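Local structure of delta toxin (Clostridium perfringens, 2YGT) at residues I257-D260 with T261-G265; S204-S207 with T208-F211; G183-V186 with N187-N190; Y154-D158 with Y159-Q163. The protein is a beta-pore-forming haemolysin and enterotoxin of the leukocidin-like class, which probably assembles from soluble monomers into pores in host-cell membranes. All blocks are in the same frame, centred on the assembly; numbering follows the deposited sequence.

Contact 1 (I257-D260 with T261-G265)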
ATOM      1  N   ILE A 257      13.144 -18.503  18.841  1.00 24.23           N
ATOM      2  CA  ILE A 257      13.741 -18.415  20.169  1.00 21.85           C
ATOM      3  C   ILE A 257      14.151 -19.810  20.635  1.00 26.66           C
ATOM      4  O   ILE A 257      13.386 -20.767  20.511  1.00 23.33           O
ATOM      5  CB  ILE A 257      12.807 -17.751  21.209  1.00 21.89           C
ATOM      6  CG1 ILE A 257      11.471 -18.494  21.294  1.00 22.53           C
ATOM      7  CG2 ILE A 257      12.598 -16.283  20.872  1.00 21.11           C
ATOM      8  CD1 ILE A 257      10.578 -18.007  22.415  1.00 22.78           C
ATOM      9  N   ALA A 258      15.370 -19.920  21.148  1.00 22.69           N
ATOM     10  CA  ALA A 258      15.897 -21.197  21.609  1.00 26.44           C
ATOM     11  C   ALA A 258      16.502 -21.037  22.996  1.00 29.72           C
ATOM     12  O   ALA A 258      17.262 -20.103  23.247  1.00 23.07           O
ATOM     13  CB  ALA A 258      16.937 -21.727  20.634  1.00 23.50           C
ATOM     14  N   TRP A 259      16.158 -21.954  23.892  1.00 24.42           N
ATOM     15  CA  TRP A 259      16.611 -21.876  25.273  1.00 27.43           C
ATOM     16  C   TRP A 259      17.905 -22.648  25.504  1.00 25.05           C
ATOM     17  O   TRP A 259      17.972 -23.852  25.271  1.00 35.07           O
ATOM     18  CB  TRP A 259      15.527 -22.391  26.222  1.00 31.78           C
ATOM     19  CG  TRP A 259      15.932 -22.344  27.663  1.00 31.31           C
ATOM     20  CD1 TRP A 259      16.564 -23.325  28.368  1.00 26.58           C
ATOM     21  CD2 TRP A 259      15.737 -21.255  28.578  1.00 28.12           C
ATOM     22  NE1 TRP A 259      16.772 -22.918  29.663  1.00 31.43           N
ATOM     23  CE2 TRP A 259      16.274 -21.652  29.818  1.00 28.33           C
ATOM     24  CE3 TRP A 259      15.155 -19.987  28.466  1.00 31.82           C
ATOM     25  CZ2 TRP A 259      16.250 -20.826  30.942  1.00 28.38           C
ATOM     26  CZ3 TRP A 259      15.134 -19.166  29.586  1.00 35.59           C
ATOM     27  CH2 TRP A 259      15.678 -19.590  30.807  1.00 31.02           C
ATOM     28  N   ASP A 260      18.932 -21.941  25.959  1.00 34.61           N
ATOM     29  CA  ASP A 260      20.164 -22.570  26.415  1.00 33.67           C
ATOM     30  C   ASP A 260      20.121 -22.581  27.936  1.00 36.35           C
ATOM     31  O   ASP A 260      19.712 -23.567  28.547  1.00 43.37           O
ATOM     32  CB  ASP A 260      21.383 -21.798  25.911  1.00 39.63           C
ATOM     33  CG  ASP A 260      22.677 -22.572  26.087  1.00 51.14           C
ATOM     34  OD1 ASP A 260      22.620 -23.731  26.549  1.00 43.24           O
ATOM     35  OD2 ASP A 260      23.749 -22.019  25.761  1.00 60.72           O
ATOM     36  N   THR A 261      20.546 -21.478  28.543  1.00 27.79           N
ATOM     37  CA  THR A 261      20.271 -21.220  29.953  1.00 29.01           C
ATOM     38  C   THR A 261      19.558 -19.873  30.033  1.00 24.56           C
ATOM     39  O   THR A 261      19.461 -19.246  31.089  1.00 25.90           O
ATOM     40  CB  THR A 261      21.553 -21.221  30.804  1.00 25.29           C
ATOM     41  OG1 THR A 261      22.491 -20.283  30.262  1.00 35.82           O
ATOM     42  CG2 THR A 261      22.176 -22.607  30.805  1.00 26.56           C
ATOM     43  N   GLU A 262      19.064 -19.447  28.878  1.00 25.49           N
ATOM     44  CA  GLU A 262      18.279 -18.233  28.729  1.00 33.63           C
ATOM     45  C   GLU A 262      17.727 -18.282  27.317  1.00 33.48           C
ATOM     46  O   GLU A 262      18.165 -19.101  26.508  1.00 23.64           O
ATOM     47  CB  GLU A 262      19.148 -16.986  28.900  1.00 33.40           C
ATOM     48  CG  GLU A 262      20.173 -16.794  27.792  1.00 30.96           C
ATOM     49  CD  GLU A 262      21.391 -17.678  27.970  1.00 39.28           C
ATOM     50  OE1 GLU A 262      22.112 -17.497  28.975  1.00 35.13           O
ATOM     51  OE2 GLU A 262      21.630 -18.548  27.106  1.00 45.43           O
ATOM     52  N   TRP A 263      16.764 -17.422  27.010  1.00 20.30           N
ATOM     53  CA  TRP A 263      16.252 -17.361  25.648  1.00 20.03           C
ATOM     54  C   TRP A 263      17.234 -16.625  24.746  1.00 20.12           C
ATOM     55  O   TRP A 263      17.738 -15.559  25.097  1.00 19.76           O
ATOM     56  CB  TRP A 263      14.872 -16.701  25.600  1.00 22.88           C
ATOM     57  CG  TRP A 263      13.770 -17.578  26.114  1.00 21.54           C
ATOM     58  CD1 TRP A 263      13.015 -17.376  27.232  1.00 18.51           C
ATOM     59  CD2 TRP A 263      13.307 -18.805  25.534  1.00 23.52           C
ATOM     60  NE1 TRP A 263      12.106 -18.396  27.382  1.00 18.71           N
ATOM     61  CE2 TRP A 263      12.265 -19.286  26.352  1.00 23.89           C
ATOM     62  CE3 TRP A 263      13.669 -19.540  24.401  1.00 25.01           C
ATOM     63  CZ2 TRP A 263      11.584 -20.471  26.075  1.00 22.18           C
ATOM     64  CZ3 TRP A 263      12.991 -20.712  24.128  1.00 20.63           C
ATOM     65  CH2 TRP A 263      11.963 -21.167  24.960  1.00 23.13           C
ATOM     66  N   GLN A 264      17.517 -17.219  23.594  1.00 20.67           N
ATOM     67  CA  GLN A 264      18.307 -16.569  22.561  1.00 23.05           C
ATOM     68  C   GLN A 264      17.453 -16.464  21.302  1.00 23.71           C
ATOM     69  O   GLN A 264      16.793 -17.428  20.913  1.00 23.14           O
ATOM     70  CB  GLN A 264      19.583 -17.361  22.283  1.00 32.28           C
ATOM     71  CG  GLN A 264      20.477 -16.738  21.227  1.00 48.77           C
ATOM     72  CD  GLN A 264      21.610 -17.653  20.805  1.00 57.53           C
ATOM     73  OE1 GLN A 264      22.014 -18.547  21.548  1.00 68.70           O
ATOM     74  NE2 GLN A 264      22.130 -17.432  19.603  1.00 52.55           N
ATOM     75  N   GLY A 265      17.457 -15.291  20.675  1.00 20.84           N
ATOM     76  CA  GLY A 265      16.606 -15.047  19.526  1.00 19.38           C
ATOM     77  C   GLY A 265      17.357 -14.973  18.213  1.00 19.91           C
ATOM     78  O   GLY A 265      18.498 -14.515  18.165  1.00 20.25           O
TER
HETATM   79  O   HOH W   1      20.219 -20.865  22.481  1.00 52.13           O
HETATM   80  O   HOH W   2      24.815 -19.970  27.366  1.00 51.58           O
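Trp259 and Trp263 meet as a non-hydrogen-bonded pair at the end of a beta hairpin, where strand 241-259 turns back into strand 263-282. Their indoles form a T-shaped stack: the six-membered ring of Trp259 directs its edge at the face of the five-membered ring of Trp263, with centroids 4.7 Å apart and planes at 75°. With CG of Trp259 anti to the backbone N (chi1 180°), this indole reaches over the loop, and one of its faces rests on the peptide backbone there, CE3 of Trp259 lying 3.3 Å from C of Glu262. Trp263 is sandwiched between its neighbours. Trp259 CB sits 3.9 Å from the centroid of the Trp263 six-membered ring, while Ile257 CD1 lies over the opposite face, 4.0 Å from the same centroid, in a CH-pi contact. NE1 of Trp263 is hydrogen-bonded to the carbonyl O of Ser204 in an adjoining loop, which fixes the rotation of the indole.

Between the tryptophan pair and the non-hydrogen-bonded pair Ile257-Gly265, Ala258 and Gln264 exchange backbone bonds, Ala258 N to Gln264 O and Gln264 N to Ala258 O. Beyond the tryptophans the turn is closed by Asp260 N donating to Glu262 O at 3.0 Å. If ionised, the two acids place like charges close together, OD2 of Asp260 4.3 Å from OE2 of Glu262, and a water donates to Asp260 OD2 at 2.8 Å.

Contact 2 (S204-S207 with T208-F211)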
ATOM      1  N   SER A 204      11.855 -16.266  31.125  1.00 33.72           N
ATOM      2  CA  SER A 204      10.514 -16.754  31.449  1.00 36.73           C
ATOM      3  C   SER A 204       9.764 -17.289  30.230  1.00 31.01           C
ATOM      4  O   SER A 204      10.222 -17.158  29.095  1.00 25.16           O
ATOM      5  CB  SER A 204       9.690 -15.645  32.113  1.00 37.52           C
ATOM      6  OG  SER A 204      10.393 -15.056  33.195  1.00 49.28           O
ATOM      7  N   GLY A 205       8.606 -17.890  30.483  1.00 31.12           N
ATOM      8  CA  GLY A 205       7.720 -18.339  29.424  1.00 33.76           C
ATOM      9  C   GLY A 205       8.088 -19.671  28.802  1.00 37.44           C
ATOM     10  O   GLY A 205       9.143 -20.241  29.090  1.00 44.17           O
ATOM     11  N   THR A 206       7.202 -20.168  27.945  1.00 32.96           N
ATOM     12  CA  THR A 206       7.458 -21.384  27.185  1.00 33.99           C
ATOM     13  C   THR A 206       7.811 -21.036  25.738  1.00 34.35           C
ATOM     14  O   THR A 206       7.826 -19.863  25.356  1.00 25.56           O
ATOM     15  CB  THR A 206       6.242 -22.330  27.205  1.00 35.44           C
ATOM     16  OG1 THR A 206       5.169 -21.752  26.450  1.00 29.88           O
ATOM     17  CG2 THR A 206       5.780 -22.576  28.637  1.00 29.39           C
ATOM     18  N   SER A 207       8.079 -22.060  24.935  1.00 28.30           N
ATOM     19  CA  SER A 207       8.542 -21.864  23.566  1.00 25.94           C
ATOM     20  C   SER A 207       7.501 -21.191  22.665  1.00 33.58           C
ATOM     21  O   SER A 207       7.841 -20.680  21.598  1.00 27.04           O
ATOM     22  CB  SER A 207       8.994 -23.196  22.961  1.00 27.78           C
ATOM     23  OG  SER A 207       7.926 -24.128  22.927  1.00 30.11           O
ATOM     24  N   THR A 208       6.242 -21.185  23.094  1.00 26.08           N
ATOM     25  CA  THR A 208       5.178 -20.548  22.318  1.00 32.29           C
ATOM     26  C   THR A 208       4.479 -19.452  23.113  1.00 31.36           C
ATOM     27  O   THR A 208       3.468 -18.900  22.677  1.00 32.80           O
ATOM     28  CB  THR A 208       4.120 -21.568  21.859  1.00 28.22           C
ATOM     29  OG1 THR A 208       3.469 -22.135  23.002  1.00 27.73           O
ATOM     30  CG2 THR A 208       4.765 -22.672  21.041  1.00 30.45           C
ATOM     31  N   THR A 209       5.033 -19.138  24.278  1.00 30.48           N
ATOM     32  CA  THR A 209       4.420 -18.186  25.196  1.00 32.60           C
ATOM     33  C   THR A 209       5.288 -16.938  25.370  1.00 32.23           C
ATOM     34  O   THR A 209       4.842 -15.923  25.908  1.00 37.58           O
ATOM     35  CB  THR A 209       4.146 -18.859  26.568  1.00 48.08           C
ATOM     36  OG1 THR A 209       2.881 -19.531  26.521  1.00 47.16           O
ATOM     37  CG2 THR A 209       4.128 -17.842  27.699  1.00 46.86           C
ATOM     38  N   ASN A 210       6.521 -17.007  24.881  1.00 24.26           N
ATOM     39  CA  ASN A 210       7.491 -15.948  25.129  1.00 23.56           C
ATOM     40  C   ASN A 210       7.696 -14.956  23.977  1.00 26.75           C
ATOM     41  O   ASN A 210       8.714 -14.263  23.918  1.00 24.06           O
ATOM     42  CB  ASN A 210       8.828 -16.553  25.547  1.00 23.64           C
ATOM     43  CG  ASN A 210       9.750 -15.536  26.171  1.00 23.22           C
ATOM     44  OD1 ASN A 210       9.323 -14.701  26.969  1.00 35.27           O
ATOM     45  ND2 ASN A 210      11.024 -15.598  25.811  1.00 31.94           N
ATOM     46  N   PHE A 211       6.734 -14.883  23.064  1.00 25.46           N
ATOM     47  CA  PHE A 211       6.783 -13.865  22.021  1.00 22.96           C
ATOM     48  C   PHE A 211       6.036 -12.610  22.462  1.00 22.25           C
ATOM     49  O   PHE A 211       5.062 -12.686  23.211  1.00 28.72           O
ATOM     50  CB  PHE A 211       6.212 -14.396  20.703  1.00 27.55           C
ATOM     51  CG  PHE A 211       7.037 -15.488  20.081  1.00 26.23           C
ATOM     52  CD1 PHE A 211       8.350 -15.255  19.707  1.00 24.23           C
ATOM     53  CD2 PHE A 211       6.495 -16.742  19.860  1.00 26.99           C
ATOM     54  CE1 PHE A 211       9.112 -16.256  19.132  1.00 25.24           C
ATOM     55  CE2 PHE A 211       7.251 -17.748  19.283  1.00 27.80           C
ATOM     56  CZ  PHE A 211       8.560 -17.504  18.919  1.00 26.06           C
TER
HETATM   57  O   HOH W   3       7.398 -18.156  22.492  1.00 20.67           O
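Thr206 meets Thr209 through both backbone and side chain. The carbonyl O of Thr206 accepts the amide N of Thr209 at 3.1 Å, with a fairly straight N-H...O angle of 161°, although the donor stands well above the carbonyl plane and so does not use a lone pair. The same oxygen takes a second, weak bond from Asn210 N, 3.2 Å away. The hydroxyl OG1 of Thr206 comes within 3.1 Å of CB of Thr209; it is set between the backbone N and carbonyl carbon of its own residue (chi1 69°), and this brings it across to its neighbour. CG2 of Thr209, anti to the backbone N, reaches back over Gly205, 4.0 Å from its CA.

The bond from Thr206 to Thr209 closes a beta turn with Ser207 and Thr208 at its corner, within the long loop between strand 170-177 and helix 219-222. A water accepts from Asn210 N at 2.8 Å and gives a weak bond to the O of Ser207; it also stands 3.1 Å above one face of the Phe211 ring. Further out, the buried side chains anchor the turn: Ser207 OG is hydrogen-bonded to the O of Ser81, and ND2 of Asn210 donates to the O of Ser201. Thr208 and Phe211 pack on Ile77 of strand 76-79, and Phe211 also touches Ile257. At the exposed end a glycerol, probably from the crystallisation liquor, is bonded to Ser204 OG.

Contact 3 (G183-V186 with N187-N190)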
ATOM      1  N   GLY A 183      13.575  -0.692  20.534  1.00 27.22           N
ATOM      2  CA  GLY A 183      14.752  -0.317  19.776  1.00 17.48           C
ATOM      3  C   GLY A 183      15.458  -1.438  19.041  1.00 18.15           C
ATOM      4  O   GLY A 183      16.553  -1.236  18.524  1.00 17.07           O
ATOM      5  N   TYR A 184      14.842  -2.614  18.984  1.00 17.13           N
ATOM      6  CA  TYR A 184      15.440  -3.740  18.266  1.00 23.09           C
ATOM      7  C   TYR A 184      14.956  -3.821  16.825  1.00 24.76           C
ATOM      8  O   TYR A 184      13.807  -3.502  16.527  1.00 23.86           O
ATOM      9  CB  TYR A 184      15.160  -5.065  18.982  1.00 21.95           C
ATOM     10  CG  TYR A 184      15.695  -5.133  20.393  1.00 20.22           C
ATOM     11  CD1 TYR A 184      17.060  -5.188  20.637  1.00 17.82           C
ATOM     12  CD2 TYR A 184      14.832  -5.149  21.481  1.00 23.94           C
ATOM     13  CE1 TYR A 184      17.554  -5.252  21.927  1.00 20.51           C
ATOM     14  CE2 TYR A 184      15.312  -5.214  22.774  1.00 18.60           C
ATOM     15  CZ  TYR A 184      16.673  -5.265  22.992  1.00 19.51           C
ATOM     16  OH  TYR A 184      17.156  -5.331  24.275  1.00 19.20           O
ATOM     17  N   ASN A 185      15.846  -4.253  15.940  1.00 16.41           N
ATOM     18  CA  ASN A 185      15.518  -4.447  14.533  1.00 22.76           C
ATOM     19  C   ASN A 185      16.150  -5.741  14.038  1.00 22.58           C
ATOM     20  O   ASN A 185      16.730  -6.484  14.825  1.00 18.68           O
ATOM     21  CB  ASN A 185      15.998  -3.259  13.697  1.00 15.91           C
ATOM     22  CG  ASN A 185      17.418  -2.845  14.033  1.00 16.08           C
ATOM     23  OD1 ASN A 185      18.359  -3.624  13.878  1.00 16.21           O
ATOM     24  ND2 ASN A 185      17.580  -1.610  14.491  1.00 16.27           N
ATOM     25  N   VAL A 186      16.049  -6.012  12.741  1.00 24.76           N
ATOM     26  CA  VAL A 186      16.560  -7.272  12.205  1.00 16.37           C
ATOM     27  C   VAL A 186      18.087  -7.341  12.232  1.00 21.99           C
ATOM     28  O   VAL A 186      18.667  -8.406  12.026  1.00 27.39           O
ATOM     29  CB  VAL A 186      16.045  -7.556  10.782  1.00 19.12           C
ATOM     30  CG1 VAL A 186      14.521  -7.540  10.764  1.00 16.21           C
ATOM     31  CG2 VAL A 186      16.619  -6.554   9.789  1.00 16.09           C
ATOM     32  N   ASN A 187      18.727  -6.206  12.498  1.00 20.87           N
ATOM     33  CA  ASN A 187      20.183  -6.143  12.607  1.00 25.35           C
ATOM     34  C   ASN A 187      20.707  -6.354  14.025  1.00 21.68           C
ATOM     35  O   ASN A 187      21.909  -6.506  14.228  1.00 17.10           O
ATOM     36  CB  ASN A 187      20.690  -4.798  12.087  1.00 33.43           C
ATOM     37  CG  ASN A 187      20.663  -4.712  10.582  1.00 49.41           C
ATOM     38  OD1 ASN A 187      19.945  -3.895  10.007  1.00 56.89           O
ATOM     39  ND2 ASN A 187      21.442  -5.566   9.928  1.00 57.49           N
ATOM     40  N   SER A 188      19.806  -6.349  15.001  1.00 16.84           N
ATOM     41  CA  SER A 188      20.200  -6.436  16.404  1.00 17.12           C
ATOM     42  C   SER A 188      20.802  -7.795  16.743  1.00 27.96           C
ATOM     43  O   SER A 188      20.213  -8.836  16.450  1.00 17.53           O
ATOM     44  CB  SER A 188      19.004  -6.148  17.319  1.00 17.13           C
ATOM     45  OG  SER A 188      18.435  -4.882  17.038  1.00 16.89           O
ATOM     46  N   TRP A 189      21.982  -7.785  17.354  1.00 17.71           N
ATOM     47  CA  TRP A 189      22.572  -9.019  17.855  1.00 27.45           C
ATOM     48  C   TRP A 189      23.328  -8.826  19.170  1.00 25.88           C
ATOM     49  O   TRP A 189      24.376  -8.184  19.217  1.00 18.50           O
ATOM     50  CB  TRP A 189      23.471  -9.691  16.810  1.00 18.21           C
ATOM     51  CG  TRP A 189      23.901 -11.062  17.250  1.00 24.34           C
ATOM     52  CD1 TRP A 189      25.085 -11.401  17.836  1.00 19.00           C
ATOM     53  CD2 TRP A 189      23.133 -12.272  17.173  1.00 21.33           C
ATOM     54  NE1 TRP A 189      25.110 -12.746  18.115  1.00 19.40           N
ATOM     55  CE2 TRP A 189      23.923 -13.304  17.718  1.00 24.91           C
ATOM     56  CE3 TRP A 189      21.858 -12.583  16.687  1.00 18.73           C
ATOM     57  CZ2 TRP A 189      23.480 -14.627  17.791  1.00 19.73           C
ATOM     58  CZ3 TRP A 189      21.419 -13.897  16.761  1.00 19.14           C
ATOM     59  CH2 TRP A 189      22.229 -14.902  17.307  1.00 19.65           C
ATOM     60  N   ASN A 190      22.772  -9.393  20.233  1.00 23.86           N
ATOM     61  CA  ASN A 190      23.411  -9.406  21.536  1.00 20.77           C
ATOM     62  C   ASN A 190      24.096 -10.754  21.718  1.00 19.41           C
ATOM     63  O   ASN A 190      23.482 -11.795  21.491  1.00 19.51           O
ATOM     64  CB  ASN A 190      22.361  -9.173  22.625  1.00 19.20           C
ATOM     65  CG  ASN A 190      22.949  -9.184  24.024  1.00 32.25           C
ATOM     66  OD1 ASN A 190      23.287 -10.239  24.565  1.00 20.05           O
ATOM     67  ND2 ASN A 190      23.051  -8.008  24.625  1.00 19.80           N
TER
HETATM   68  O   HOH W   4      20.354 -10.042  13.978  1.00 34.78           O
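The ring of Tyr184 meets Ser188 at its edge, near the ring plane, where CD1 of Tyr184 is 3.9 Å from OG of Ser188. The amides of Asn185 and Asn187 are the other flat groups, and they cross with their planes 73° apart. OD1 of Asn185 comes alongside Asn187, 3.2 Å from its CB, and uses an in-plane lone pair to accept the backbone N of Asn187 at 3.0 Å. This is an Asx turn, and the torsion of Asn185 allows it: CG lies between the backbone N and the carbonyl carbon (chi1 46°), curling the amide forward over the following residues.

Superimposed on it is a type I beta turn from Asn185 to Ser188, closed by Ser188 N donating to Asn185 O at 3.1 Å from above the carbonyl plane. In return, Ser188 OG accepts the amide N of Asn185 at 2.9 Å in an almost straight bond of 173°. The backbone amides of Asn185, Asn187 and Ser188 are thus all satisfied within the turn. A water bridges the carbonyls of Val186 and Ser188, donating to both, at 2.8 Å to the O of Ser188.

ND2 of Asn185 is hydrogen-bonded to Glu179 OE1, which steadies the amide. The turn lies at the surface, in the loop between strand 170-177 and helix 219-222; Tyr184 packs on Met197 of that loop, and Val186 rests on Trp89 and Ile91 of strand 84-99.

Contact 4 (Y154-D158 with Y159-Q163)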
ATOM      1  N   TYR A 154      -3.349   5.568   5.477  1.00 16.50           N
ATOM      2  CA  TYR A 154      -3.201   4.244   6.072  1.00 15.39           C
ATOM      3  C   TYR A 154      -2.237   4.299   7.254  1.00 15.43           C
ATOM      4  O   TYR A 154      -1.590   5.321   7.487  1.00 17.74           O
ATOM      5  CB  TYR A 154      -2.727   3.221   5.033  1.00 15.30           C
ATOM      6  CG  TYR A 154      -1.304   3.417   4.557  1.00 15.66           C
ATOM      7  CD1 TYR A 154      -1.017   4.248   3.479  1.00 15.58           C
ATOM      8  CD2 TYR A 154      -0.246   2.769   5.183  1.00 16.31           C
ATOM      9  CE1 TYR A 154       0.284   4.431   3.041  1.00 14.38           C
ATOM     10  CE2 TYR A 154       1.059   2.946   4.750  1.00 14.54           C
ATOM     11  CZ  TYR A 154       1.318   3.776   3.679  1.00 23.34           C
ATOM     12  OH  TYR A 154       2.614   3.953   3.247  1.00 14.21           O
ATOM     13  N   VAL A 155      -2.151   3.200   8.000  1.00 15.62           N
ATOM     14  CA  VAL A 155      -1.261   3.121   9.152  1.00 15.71           C
ATOM     15  C   VAL A 155      -0.204   2.037   8.969  1.00 24.25           C
ATOM     16  O   VAL A 155      -0.433   1.035   8.286  1.00 15.49           O
ATOM     17  CB  VAL A 155      -2.045   2.857  10.457  1.00 23.28           C
ATOM     18  CG1 VAL A 155      -3.033   3.976  10.708  1.00 16.55           C
ATOM     19  CG2 VAL A 155      -2.762   1.513  10.392  1.00 16.49           C
ATOM     20  N   GLN A 156       0.954   2.244   9.587  1.00 15.43           N
ATOM     21  CA  GLN A 156       2.067   1.314   9.454  1.00 15.27           C
ATOM     22  C   GLN A 156       2.966   1.298  10.697  1.00 19.12           C
ATOM     23  O   GLN A 156       4.179   1.492  10.587  1.00 15.23           O
ATOM     24  CB  GLN A 156       2.900   1.682   8.229  1.00 14.90           C
ATOM     25  CG  GLN A 156       3.356   3.130   8.225  1.00 14.80           C
ATOM     26  CD  GLN A 156       4.440   3.392   7.213  1.00 14.53           C
ATOM     27  OE1 GLN A 156       4.692   2.570   6.337  1.00 14.41           O
ATOM     28  NE2 GLN A 156       5.095   4.543   7.327  1.00 14.54           N
ATOM     29  N   PRO A 157       2.378   1.059  11.884  1.00 18.27           N
ATOM     30  CA  PRO A 157       3.163   1.035  13.124  1.00 18.98           C
ATOM     31  C   PRO A 157       4.378   0.116  13.020  1.00 15.89           C
ATOM     32  O   PRO A 157       4.236  -1.052  12.659  1.00 15.90           O
ATOM     33  CB  PRO A 157       2.164   0.491  14.161  1.00 16.60           C
ATOM     34  CG  PRO A 157       1.041  -0.102  13.346  1.00 24.98           C
ATOM     35  CD  PRO A 157       0.956   0.801  12.159  1.00 16.19           C
ATOM     36  N   ASP A 158       5.556   0.659  13.318  1.00 15.80           N
ATOM     37  CA  ASP A 158       6.801  -0.107  13.336  1.00 19.03           C
ATOM     38  C   ASP A 158       7.337  -0.448  11.947  1.00 17.10           C
ATOM     39  O   ASP A 158       8.366  -1.111  11.824  1.00 15.29           O
ATOM     40  CB  ASP A 158       6.648  -1.381  14.170  1.00 19.53           C
ATOM     41  CG  ASP A 158       6.325  -1.091  15.620  1.00 23.66           C
ATOM     42  OD1 ASP A 158       6.464   0.079  16.032  1.00 18.27           O
ATOM     43  OD2 ASP A 158       5.935  -2.031  16.346  1.00 31.08           O
ATOM     44  N   TYR A 159       6.639   0.006  10.912  1.00 15.14           N
ATOM     45  CA  TYR A 159       7.065  -0.218   9.534  1.00 14.88           C
ATOM     46  C   TYR A 159       7.364   1.101   8.830  1.00 15.44           C
ATOM     47  O   TYR A 159       6.894   2.160   9.244  1.00 14.74           O
ATOM     48  CB  TYR A 159       5.982  -0.963   8.747  1.00 19.95           C
ATOM     49  CG  TYR A 159       5.850  -2.431   9.082  1.00 19.72           C
ATOM     50  CD1 TYR A 159       5.376  -2.843  10.325  1.00 17.57           C
ATOM     51  CD2 TYR A 159       6.179  -3.409   8.146  1.00 19.34           C
ATOM     52  CE1 TYR A 159       5.249  -4.189  10.628  1.00 15.82           C
ATOM     53  CE2 TYR A 159       6.052  -4.755   8.442  1.00 15.57           C
ATOM     54  CZ  TYR A 159       5.586  -5.138   9.682  1.00 23.83           C
ATOM     55  OH  TYR A 159       5.460  -6.481   9.972  1.00 16.28           O
ATOM     56  N   ASN A 160       8.148   1.024   7.760  1.00 23.05           N
ATOM     57  CA  ASN A 160       8.373   2.165   6.883  1.00 20.29           C
ATOM     58  C   ASN A 160       7.943   1.838   5.458  1.00 18.58           C
ATOM     59  O   ASN A 160       7.960   0.678   5.045  1.00 14.35           O
ATOM     60  CB  ASN A 160       9.844   2.585   6.894  1.00 20.76           C
ATOM     61  CG  ASN A 160      10.256   3.247   8.197  1.00 33.46           C
ATOM     62  OD1 ASN A 160      11.371   3.754   8.319  1.00 26.13           O
ATOM     63  ND2 ASN A 160       9.359   3.248   9.175  1.00 37.49           N
ATOM     64  N   THR A 161       7.558   2.865   4.710  1.00 18.82           N
ATOM     65  CA  THR A 161       7.188   2.686   3.311  1.00 19.21           C
ATOM     66  C   THR A 161       8.161   3.429   2.403  1.00 20.13           C
ATOM     67  O   THR A 161       8.442   4.611   2.601  1.00 16.91           O
ATOM     68  CB  THR A 161       5.747   3.174   3.025  1.00 14.12           C
ATOM     69  OG1 THR A 161       4.817   2.392   3.784  1.00 17.09           O
ATOM     70  CG2 THR A 161       5.421   3.037   1.545  1.00 14.12           C
ATOM     71  N   ILE A 162       8.684   2.723   1.410  1.00 19.34           N
ATOM     72  CA  ILE A 162       9.543   3.345   0.418  1.00 21.82           C
ATOM     73  C   ILE A 162       9.023   3.061  -0.985  1.00 16.63           C
ATOM     74  O   ILE A 162       8.640   1.933  -1.299  1.00 18.98           O
ATOM     75  CB  ILE A 162      10.992   2.842   0.533  1.00 28.33           C
ATOM     76  CG1 ILE A 162      11.831   3.370  -0.631  1.00 32.30           C
ATOM     77  CG2 ILE A 162      11.023   1.328   0.555  1.00 26.89           C
ATOM     78  CD1 ILE A 162      13.313   3.156  -0.458  1.00 38.11           C
ATOM     79  N   GLN A 163       8.993   4.087  -1.827  1.00 17.78           N
ATOM     80  CA  GLN A 163       8.642   3.887  -3.225  1.00 22.59           C
ATOM     81  C   GLN A 163       9.868   3.408  -3.988  1.00 20.07           C
ATOM     82  O   GLN A 163      10.826   4.157  -4.179  1.00 21.89           O
ATOM     83  CB  GLN A 163       8.072   5.159  -3.857  1.00 19.96           C
ATOM     84  CG  GLN A 163       7.612   4.944  -5.294  1.00 17.93           C
ATOM     85  CD  GLN A 163       6.680   6.030  -5.788  1.00 21.64           C
ATOM     86  OE1 GLN A 163       7.046   7.203  -5.842  1.00 18.20           O
ATOM     87  NE2 GLN A 163       5.471   5.641  -6.169  1.00 22.21           N
TER
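Gln156 reaches Thr161 because CG is set between its backbone N and carbonyl carbon (chi1 54°) and the chain then runs extended; Tyr154 has the same first torsion (chi1 69°), and its hydroxyl arrives from another direction. Both end on Thr161 OG1. The Tyr154 hydroxyl donates to it at 2.8 Å, with OG1 near the plane of the phenol ring, and OG1 in turn donates to OE1 of Gln156 at 2.6 Å. Thr175 OG1 is a further partner of this buried hydroxyl. NE2 of Gln156 donates to the O atoms of Ile117 and Thr119, which holds the amide the right way round for OE1 to accept.

The chain reverses through a type II beta turn from Gln156 to Tyr159, closed by Tyr159 N donating to Gln156 O at 2.9 Å. Tyr159 lies with a ring edge against the turn, CD1 3.2 Å from the O of Pro157, and its hydroxyl is bonded to the O of Pro90. The turn carries the chain from strand 148-155 of a three-stranded antiparallel sheet to strand 159-166 of a different sheet; the three-stranded sheet is consistent with the folded prestem of soluble leukocidin-type toxins.

Overall arrangement
Contacts 1 and 2 pack together: the indole of Trp263 in the hairpin end lies against the 204-211 turn, CH2 of Trp263 3.8 Å from CA of Ser207. Contact 3 belongs to the same loop as contact 2 and touches contact 1 through Trp189. Contact 4 touches none of the others, its centre about 30 Å from that of contact 1, although both reach the same antiparallel sheet. It lies nearest the middle of the chain and relies on a buried relay of hydroxyls and an amide. The partly buried hairpin end is mainly aromatic packing; contact 2, also partly buried, is held by a backbone carbonyl and a water; surface contact 3 pairs backbone amides with polar side chains.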